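Local coordinates for citrate synthase (PDB 6ABW), which probably catalyses the condensation of oxaloacetate with acetyl-CoA and water to give citrate and CoA, a step of the tricarboxylic acid cycle, at residues V197-T202 against P228-A233; G106-A111 against A220-L225. All coordinates share one frame; numbering follows the deposited sequence.

Interaction 1. Residues V197-T202 against P228-A233. With ACO (acetyl coenzyme *a), chain D.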
ATOM      1  N   VAL A 197     -11.301   0.270 -12.747  1.00 15.86           N
ATOM      2  CA  VAL A 197     -10.034  -0.042 -12.151  1.00 17.33           C
ATOM      3  C   VAL A 197      -9.481   1.286 -11.636  1.00 16.83           C
ATOM      4  O   VAL A 197      -8.610   1.904 -12.246  1.00 18.14           O
ATOM      5  CB  VAL A 197      -9.056  -0.714 -13.146  1.00 18.77           C
ATOM      6  CG1 VAL A 197      -7.805  -1.175 -12.424  1.00 17.19           C
ATOM      7  CG2 VAL A 197      -9.665  -1.877 -13.882  1.00 20.18           C
ATOM      8  N   PRO A 198     -10.030   1.768 -10.517  1.00 16.38           N
ATOM      9  CA  PRO A 198      -9.502   3.016  -9.941  1.00 15.43           C
ATOM     10  C   PRO A 198      -8.160   2.772  -9.243  1.00 13.28           C
ATOM     11  O   PRO A 198      -7.666   1.649  -9.266  1.00 12.32           O
ATOM     12  CB  PRO A 198     -10.591   3.455  -8.978  1.00 16.74           C
ATOM     13  CG  PRO A 198     -11.161   2.162  -8.503  1.00 18.42           C
ATOM     14  CD  PRO A 198     -11.147   1.228  -9.718  1.00 16.58           C
ATOM     15  N   ALA A 199      -7.547   3.823  -8.726  1.00 12.48           N
ATOM     16  CA  ALA A 199      -6.182   3.750  -8.196  1.00 12.63           C
ATOM     17  C   ALA A 199      -6.061   2.713  -7.111  1.00 10.92           C
ATOM     18  O   ALA A 199      -5.034   2.085  -6.978  1.00 10.92           O
ATOM     19  CB  ALA A 199      -5.695   5.101  -7.681  1.00 12.76           C
ATOM     20  N   SER A 200      -7.084   2.590  -6.272  1.00  9.86           N
ATOM     21  CA  SER A 200      -7.042   1.567  -5.230  1.00  9.89           C
ATOM     22  C   SER A 200      -6.921   0.130  -5.768  1.00 10.01           C
ATOM     23  O   SER A 200      -6.070  -0.638  -5.332  1.00 10.62           O
ATOM     24  CB  SER A 200      -8.238   1.694  -4.304  1.00 10.08           C
ATOM     25  OG  SER A 200      -9.492   1.667  -5.023  1.00 10.27           O
ATOM     26  N   THR A 201      -7.660  -0.192  -6.809  1.00  9.41           N
ATOM     27  CA  THR A 201      -7.572  -1.504  -7.416  1.00 11.12           C
ATOM     28  C   THR A 201      -6.200  -1.634  -8.083  1.00 10.54           C
ATOM     29  O   THR A 201      -5.552  -2.676  -7.941  1.00 11.27           O
ATOM     30  CB  THR A 201      -8.741  -1.735  -8.417  1.00 11.09           C
ATOM     31  OG1 THR A 201      -9.994  -1.563  -7.747  1.00 12.32           O
ATOM     32  CG2 THR A 201      -8.715  -3.138  -8.969  1.00 11.74           C
ATOM     33  N   THR A 202      -5.735  -0.588  -8.746  1.00 10.12           N
ATOM     34  CA  THR A 202      -4.415  -0.597  -9.379  1.00 10.50           C
ATOM     35  C   THR A 202      -3.282  -0.865  -8.341  1.00 10.11           C
ATOM     36  O   THR A 202      -2.431  -1.697  -8.590  1.00  8.54           O
ATOM     37  CB  THR A 202      -4.168   0.684 -10.159  1.00 11.47           C
ATOM     38  OG1 THR A 202      -5.201   0.891 -11.123  1.00 13.04           O
ATOM     39  CG2 THR A 202      -2.832   0.667 -10.849  1.00 12.26           C
ATOM     40  N   PRO A 228      -7.191  12.319  -1.484  1.00 12.21           N
ATOM     41  CA  PRO A 228      -8.452  13.037  -1.741  1.00 13.81           C
ATOM     42  C   PRO A 228      -8.833  13.146  -3.200  1.00 15.10           C
ATOM     43  O   PRO A 228      -9.951  13.611  -3.529  1.00 15.31           O
ATOM     44  CB  PRO A 228      -8.192  14.386  -1.067  1.00 15.46           C
ATOM     45  CG  PRO A 228      -6.670  14.582  -1.165  1.00 16.44           C
ATOM     46  CD  PRO A 228      -6.145  13.181  -0.945  1.00 14.43           C
ATOM     47  N   LEU A 229      -8.028  12.614  -4.107  1.00 14.09           N
ATOM     48  CA  LEU A 229      -8.548  12.439  -5.455  1.00 14.38           C
ATOM     49  C   LEU A 229      -9.256  11.130  -5.716  1.00 14.94           C
ATOM     50  O   LEU A 229      -9.739  10.912  -6.829  1.00 16.92           O
ATOM     51  CB  LEU A 229      -7.466  12.625  -6.506  1.00 15.23           C
ATOM     52  CG  LEU A 229      -6.694  13.926  -6.416  1.00 17.92           C
ATOM     53  CD1 LEU A 229      -5.698  13.989  -7.560  1.00 19.38           C
ATOM     54  CD2 LEU A 229      -7.609  15.148  -6.366  1.00 20.30           C
ATOM     55  N   HIS A 230      -9.354  10.261  -4.718  1.00 12.76           N
ATOM     56  CA  HIS A 230     -10.030   8.985  -4.868  1.00 11.92           C
ATOM     57  C   HIS A 230     -11.054   8.813  -3.736  1.00 12.12           C
ATOM     58  O   HIS A 230     -12.204   8.519  -4.000  1.00 13.08           O
ATOM     59  CB  HIS A 230      -8.992   7.877  -4.825  1.00 12.90           C
ATOM     60  CG  HIS A 230      -9.505   6.483  -5.081  1.00 12.44           C
ATOM     61  ND1 HIS A 230     -10.725   6.209  -5.684  1.00 13.68           N
ATOM     62  CD2 HIS A 230      -8.917   5.278  -4.858  1.00 11.98           C
ATOM     63  CE1 HIS A 230     -10.899   4.888  -5.713  1.00 15.02           C
ATOM     64  NE2 HIS A 230      -9.796   4.302  -5.252  1.00 12.55           N
ATOM     65  N   GLY A 231     -10.628   8.906  -2.501  1.00 11.27           N
ATOM     66  CA  GLY A 231     -11.552   8.775  -1.348  1.00 12.39           C
ATOM     67  C   GLY A 231     -12.320  10.064  -1.115  1.00 13.26           C
ATOM     68  O   GLY A 231     -11.924  11.108  -1.588  1.00 15.31           O
ATOM     69  N   GLY A 232     -13.442   9.976  -0.418  1.00 12.32           N
ATOM     70  CA  GLY A 232     -14.151  11.145   0.034  1.00 13.12           C
ATOM     71  C   GLY A 232     -15.326  11.602  -0.853  1.00 12.55           C
ATOM     72  O   GLY A 232     -15.946  12.583  -0.524  1.00 13.29           O
ATOM     73  N   ALA A 233     -15.604  10.926  -1.964  1.00 12.24           N
ATOM     74  CA  ALA A 233     -16.686  11.384  -2.854  1.00 12.23           C
ATOM     75  C   ALA A 233     -18.087  11.328  -2.197  1.00 12.36           C
ATOM     76  O   ALA A 233     -18.861  12.252  -2.404  1.00 12.22           O
ATOM     77  CB  ALA A 233     -16.716  10.621  -4.174  1.00 12.54           C
TER
HETATM   78  N1A ACO D 403     -21.896  19.521 -12.201  1.00 21.66           N
HETATM   79  C2A ACO D 403     -22.116  20.529 -13.121  1.00 25.83           C
HETATM   80  N3A ACO D 403     -21.600  20.502 -14.406  1.00 23.86           N
HETATM   81  C4A ACO D 403     -20.848  19.438 -14.775  1.00 26.22           C
HETATM   82  C5A ACO D 403     -20.588  18.322 -13.838  1.00 23.09           C
HETATM   83  C6A ACO D 403     -21.179  18.430 -12.507  1.00 21.92           C
HETATM   84  N6A ACO D 403     -20.926  17.446 -11.619  1.00 20.29           N
HETATM   85  N7A ACO D 403     -19.794  17.425 -14.470  1.00 24.73           N
HETATM   86  C8A ACO D 403     -19.555  17.901 -15.716  1.00 26.44           C
HETATM   87  N9A ACO D 403     -20.173  19.093 -15.880  1.00 30.89           N
HETATM   88  C1B ACO D 403     -20.190  19.925 -17.119  1.00 42.32           C
HETATM   89  C2B ACO D 403     -18.797  20.287 -17.660  1.00 49.01           C
HETATM   90  O2B ACO D 403     -18.217  21.439 -17.048  1.00 50.37           O
HETATM   91  C3B ACO D 403     -19.139  20.531 -19.104  1.00 54.61           C
HETATM   92  O3B ACO D 403     -19.635  21.879 -19.181  1.00 68.29           O
HETATM   93  P3B ACO D 403     -19.538  22.833 -20.504  1.00 82.15           P
HETATM   94  O7A ACO D 403     -19.553  24.246 -19.950  1.00 80.62           O
HETATM   95  O8A ACO D 403     -20.778  22.485 -21.321  1.00 69.20           O
HETATM   96  O9A ACO D 403     -18.204  22.440 -21.132  1.00 79.18           O
HETATM   97  C4B ACO D 403     -20.241  19.511 -19.423  1.00 53.93           C
HETATM   98  O4B ACO D 403     -20.875  19.192 -18.176  1.00 49.13           O
HETATM   99  C5B ACO D 403     -19.746  18.210 -20.003  1.00 52.68           C
HETATM  100  O5B ACO D 403     -18.780  17.634 -19.124  1.00 56.96           O
HETATM  101  P1A ACO D 403     -18.196  16.162 -19.444  1.00 61.93           P
HETATM  102  O1A ACO D 403     -17.104  16.385 -20.463  1.00 60.85           O
HETATM  103  O2A ACO D 403     -19.385  15.226 -19.709  1.00 69.04           O
HETATM  104  O3A ACO D 403     -17.515  15.592 -18.087  1.00 59.64           O
HETATM  105  P2A ACO D 403     -16.123  16.119 -17.451  1.00 58.09           P
HETATM  106  O4A ACO D 403     -14.976  15.224 -17.838  1.00 56.35           O
HETATM  107  O5A ACO D 403     -16.057  17.618 -17.493  1.00 53.32           O
HETATM  108  O6A ACO D 403     -16.424  15.626 -15.943  1.00 53.82           O
HETATM  109  CBP ACO D 403     -16.471  13.967 -14.234  1.00 39.93           C
HETATM  110  CCP ACO D 403     -16.904  14.312 -15.634  1.00 43.05           C
HETATM  111  CDP ACO D 403     -17.110  12.827 -13.472  1.00 35.40           C
HETATM  112  CEP ACO D 403     -15.095  14.481 -13.784  1.00 38.04           C
HETATM  113  CAP ACO D 403     -17.331  15.140 -13.529  1.00 37.56           C
HETATM  114  OAP ACO D 403     -18.735  15.163 -13.850  1.00 33.43           O
HETATM  115  C9P ACO D 403     -17.277  15.242 -12.002  1.00 44.79           C
HETATM  116  O9P ACO D 403     -16.364  15.895 -11.508  1.00 48.10           O
HETATM  117  N8P ACO D 403     -18.220  14.594 -11.272  1.00 38.72           N
HETATM  118  C7P ACO D 403     -18.080  14.395  -9.847  1.00 41.85           C
HETATM  119  C6P ACO D 403     -18.222  15.629  -8.987  1.00 38.26           C
HETATM  120  C5P ACO D 403     -17.886  15.147  -7.581  1.00 44.02           C
HETATM  121  O5P ACO D 403     -18.779  14.742  -6.839  1.00 37.13           O
HETATM  122  N4P ACO D 403     -16.598  15.214  -7.174  1.00 44.04           N
HETATM  123  C3P ACO D 403     -16.168  14.879  -5.810  1.00 43.42           C
HETATM  124  C2P ACO D 403     -15.257  13.676  -5.925  1.00 52.94           C
HETATM  125  S1P ACO D 403     -13.605  14.186  -5.603  1.00 58.11           S
HETATM  126  C   ACO D 403     -13.424  13.131  -4.342  1.00 46.49           C
HETATM  127  O   ACO D 403     -13.906  13.460  -3.275  1.00 44.53           O
HETATM  128  CH3 ACO D 403     -12.727  11.833  -4.623  1.00 39.00           C
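With its CG swung anti to the backbone N (chi1 -175°), His230 reaches out of its loop towards the start of helix 199-208, where Ser200, its hydroxyl held between backbone N and carbonyl carbon (chi1 55°), meets it. The two side chains join in a hydrogen bond of 2.7 Å between Ser200 OG and His230 NE2, in which either atom may be the donor. The hydroxyl lies at the ring's edge, near its plane, and Ser200 CB is 3.2 Å from His230 NE2. Across one face of the ring lies the backbone N of Ala199, whose small methyl, CB, 4.3 Å from His230 CD2, is consistent with the close approach. Pro198, the N-cap residue, slants past with its CB 3.6 Å from His230 CE1; its carbonyl oxygen accepts from Thr202 N and, above the carbonyl plane, from Thr202 OG1. Were His230 replaced by an alanine, Ser200 OG would probably lose its strong partner, keeping only the weak bond with Trp354, and a gap would open beside Pro198. Beyond the ring, the loop bends round the thioester, with Gly231 O 3.2 Å from the acetyl CH3 of the coenzyme. Gly232, with a positive phi of 97°, suits the turn into helix 233-244, since a CB would run into the preceding carbonyl. The predicted active-site residues Asp325 and His270 lie about 9 Å from the side chains of His230 and Pro198 respectively. The hydrogen bond, with Pro198 and Ala199 beside the ring, probably limits the imidazole's rotation, while the carbonyl oxygen of the same histidine borders the acetyl group.

Interaction 2. Residues G106-A111 against A220-L225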
ATOM      1  N   GLY A 106      -7.486   5.542   7.098  1.00 10.51           N
ATOM      2  CA  GLY A 106      -6.154   5.387   7.669  1.00  9.99           C
ATOM      3  C   GLY A 106      -6.137   4.391   8.829  1.00  9.51           C
ATOM      4  O   GLY A 106      -5.218   3.567   8.973  1.00  8.62           O
ATOM      5  N   MET A 107      -7.155   4.459   9.667  1.00  9.22           N
ATOM      6  CA  MET A 107      -7.288   3.475  10.716  1.00  9.42           C
ATOM      7  C   MET A 107      -7.493   2.061  10.142  1.00  9.05           C
ATOM      8  O   MET A 107      -6.920   1.076  10.619  1.00 10.07           O
ATOM      9  CB  MET A 107      -8.442   3.886  11.628  1.00 10.88           C
ATOM     10  CG  MET A 107      -8.206   5.224  12.274  1.00 12.16           C
ATOM     11  SD  MET A 107      -9.592   5.773  13.322  1.00 16.25           S
ATOM     12  CE  MET A 107      -9.561   4.532  14.494  1.00 16.14           C
ATOM     13  N   MET A 108      -8.322   1.934   9.109  1.00  8.54           N
ATOM     14  CA  MET A 108      -8.449   0.678   8.411  1.00  9.56           C
ATOM     15  C   MET A 108      -7.117   0.194   7.846  1.00  9.21           C
ATOM     16  O   MET A 108      -6.831  -0.982   7.888  1.00  9.27           O
ATOM     17  CB  MET A 108      -9.465   0.768   7.257  1.00  9.59           C
ATOM     18  CG  MET A 108     -10.881   1.066   7.618  1.00 11.74           C
ATOM     19  SD  MET A 108     -11.919   0.996   6.100  1.00 13.46           S
ATOM     20  CE  MET A 108     -11.727  -0.546   5.467  1.00 11.40           C
ATOM     21  N   GLU A 109      -6.347   1.065   7.218  1.00 10.39           N
ATOM     22  CA  GLU A 109      -5.071   0.761   6.637  1.00  9.88           C
ATOM     23  C   GLU A 109      -4.150   0.143   7.711  1.00 10.03           C
ATOM     24  O   GLU A 109      -3.487  -0.913   7.462  1.00 10.77           O
ATOM     25  CB  GLU A 109      -4.470   2.040   6.020  1.00 11.66           C
ATOM     26  CG  GLU A 109      -3.165   1.906   5.305  1.00 12.62           C
ATOM     27  CD  GLU A 109      -2.400   3.221   5.203  1.00 16.33           C
ATOM     28  OE1 GLU A 109      -2.081   3.828   6.256  1.00 19.79           O
ATOM     29  OE2 GLU A 109      -2.005   3.625   4.122  1.00 16.61           O
ATOM     30  N   THR A 110      -4.166   0.709   8.908  1.00  8.93           N
ATOM     31  CA  THR A 110      -3.313   0.263   9.976  1.00  8.81           C
ATOM     32  C   THR A 110      -3.748  -1.121  10.463  1.00  8.47           C
ATOM     33  O   THR A 110      -2.948  -2.036  10.619  1.00  7.97           O
ATOM     34  CB  THR A 110      -3.289   1.288  11.100  1.00  9.83           C
ATOM     35  OG1 THR A 110      -2.863   2.546  10.574  1.00  9.61           O
ATOM     36  CG2 THR A 110      -2.312   0.879  12.189  1.00 10.86           C
ATOM     37  N   ALA A 111      -5.048  -1.279  10.660  1.00  8.18           N
ATOM     38  CA  ALA A 111      -5.606  -2.567  11.039  1.00  8.17           C
ATOM     39  C   ALA A 111      -5.373  -3.664  10.025  1.00  7.96           C
ATOM     40  O   ALA A 111      -4.958  -4.739  10.366  1.00  7.50           O
ATOM     41  CB  ALA A 111      -7.065  -2.410  11.380  1.00  7.90           C
ATOM     42  N   ALA A 220      -2.469  -1.744   0.403  1.00  6.80           N
ATOM     43  CA  ALA A 220      -2.097  -0.817  -0.651  1.00  7.05           C
ATOM     44  C   ALA A 220      -3.327  -0.085  -1.277  1.00  6.99           C
ATOM     45  O   ALA A 220      -3.294   1.119  -1.580  1.00  6.86           O
ATOM     46  CB  ALA A 220      -1.338  -1.541  -1.726  1.00  7.40           C
ATOM     47  N   ALA A 221      -4.393  -0.831  -1.466  1.00  6.65           N
ATOM     48  CA  ALA A 221      -5.641  -0.253  -1.913  1.00  6.53           C
ATOM     49  C   ALA A 221      -6.145   0.832  -1.024  1.00  6.79           C
ATOM     50  O   ALA A 221      -6.511   1.941  -1.493  1.00  6.14           O
ATOM     51  CB  ALA A 221      -6.693  -1.337  -2.144  1.00  7.01           C
ATOM     52  N   LEU A 222      -6.117   0.573   0.290  1.00  6.81           N
ATOM     53  CA  LEU A 222      -6.503   1.581   1.242  1.00  7.40           C
ATOM     54  C   LEU A 222      -5.612   2.792   1.344  1.00  7.53           C
ATOM     55  O   LEU A 222      -6.099   3.907   1.519  1.00  7.65           O
ATOM     56  CB  LEU A 222      -6.646   0.949   2.616  1.00  7.61           C
ATOM     57  CG  LEU A 222      -7.771  -0.104   2.777  1.00  7.56           C
ATOM     58  CD1 LEU A 222      -7.461  -0.887   4.035  1.00  7.91           C
ATOM     59  CD2 LEU A 222      -9.168   0.499   2.865  1.00  8.26           C
ATOM     60  N   ALA A 223      -4.309   2.574   1.178  1.00  7.78           N
ATOM     61  CA  ALA A 223      -3.343   3.670   1.069  1.00  7.82           C
ATOM     62  C   ALA A 223      -3.703   4.609  -0.079  1.00  7.66           C
ATOM     63  O   ALA A 223      -3.688   5.829   0.071  1.00  8.12           O
ATOM     64  CB  ALA A 223      -1.909   3.146   0.865  1.00  8.09           C
ATOM     65  N   ALA A 224      -4.045   4.061  -1.228  1.00  8.07           N
ATOM     66  CA  ALA A 224      -4.482   4.876  -2.346  1.00  8.20           C
ATOM     67  C   ALA A 224      -5.864   5.543  -2.147  1.00  9.08           C
ATOM     68  O   ALA A 224      -6.055   6.735  -2.460  1.00  9.82           O
ATOM     69  CB  ALA A 224      -4.515   4.021  -3.618  1.00  9.15           C
ATOM     70  N   LEU A 225      -6.791   4.838  -1.514  1.00  8.88           N
ATOM     71  CA  LEU A 225      -8.134   5.340  -1.229  1.00  8.80           C
ATOM     72  C   LEU A 225      -8.087   6.515  -0.243  1.00  9.07           C
ATOM     73  O   LEU A 225      -8.973   7.358  -0.241  1.00  9.38           O
ATOM     74  CB  LEU A 225      -8.946   4.167  -0.660  1.00  8.97           C
ATOM     75  CG  LEU A 225     -10.417   4.527  -0.409  1.00  9.57           C
ATOM     76  CD1 LEU A 225     -11.157   4.966  -1.677  1.00  9.46           C
ATOM     77  CD2 LEU A 225     -11.165   3.390   0.225  1.00 10.02           C
TER
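One turn of helix before Thr110, on the same helix that sets Met108 and Glu109 against Leu222, the carbonyl oxygen of Gly106 is gripped twice: Thr110 N and Thr110 OG1 each lie 3.0 Å from Gly106 O, on opposite faces of the carbonyl plane. The threonine hydroxyl is thereby satisfied inside its own helix. Across the contact Leu222 is the central apolar residue, its two methyls dividing the work. CD1 lies against the neighbouring backbone, 3.9 Å from Glu109 N, and CD2 meets the end methyl of Met108, CE, at 3.8 Å. Met108 and Leu222 cross at about a right angle, and the bend at the methionine's last torsion (chi3 58°) turns CE towards the leucine; the unbranched, flexible methionine chain can bend its end methyl in this way. With chi1 at -177°, Glu109 carries its carboxylate obliquely toward helix 214-225, where OE2 is 3.3 Å from Ala223 CB. Alanine suits this place, being small enough for the carboxylate to pass and reach Ser216 of the second subunit, with which OE2 forms a hydrogen bond. The segments 106-111 and 220-225 run nearly antiparallel (164°), their axes 9.0 Å apart at closest approach. This is antiparallel helix packing within the mainly helical citrate synthase fold, beside the subunit interface that Glu109 reaches with its carboxylate.

In the fold
The two contacts lie side by side, their centres 11 Å apart, and their segments alternate along the chain: 106-111, 197-202, 220-225, then 228-233. Helix 214-225 is the bridge. It packs on helix 104-119 in interaction 2, follows directly after helix 199-208 of interaction 1, and runs out just before the loop that lines the acetyl end of the coenzyme pocket. The contacts also touch directly: Ser200 CB sits 3.3 Å from Ala221 O, and Gly231 CA 3.8 Å from Leu225 CD1. Helix 342-365 packs against both, and both reach the second subunit. The pocket loop thus lies next to helices that also meet the second subunit, which places the acetyl site close to the dimer interface.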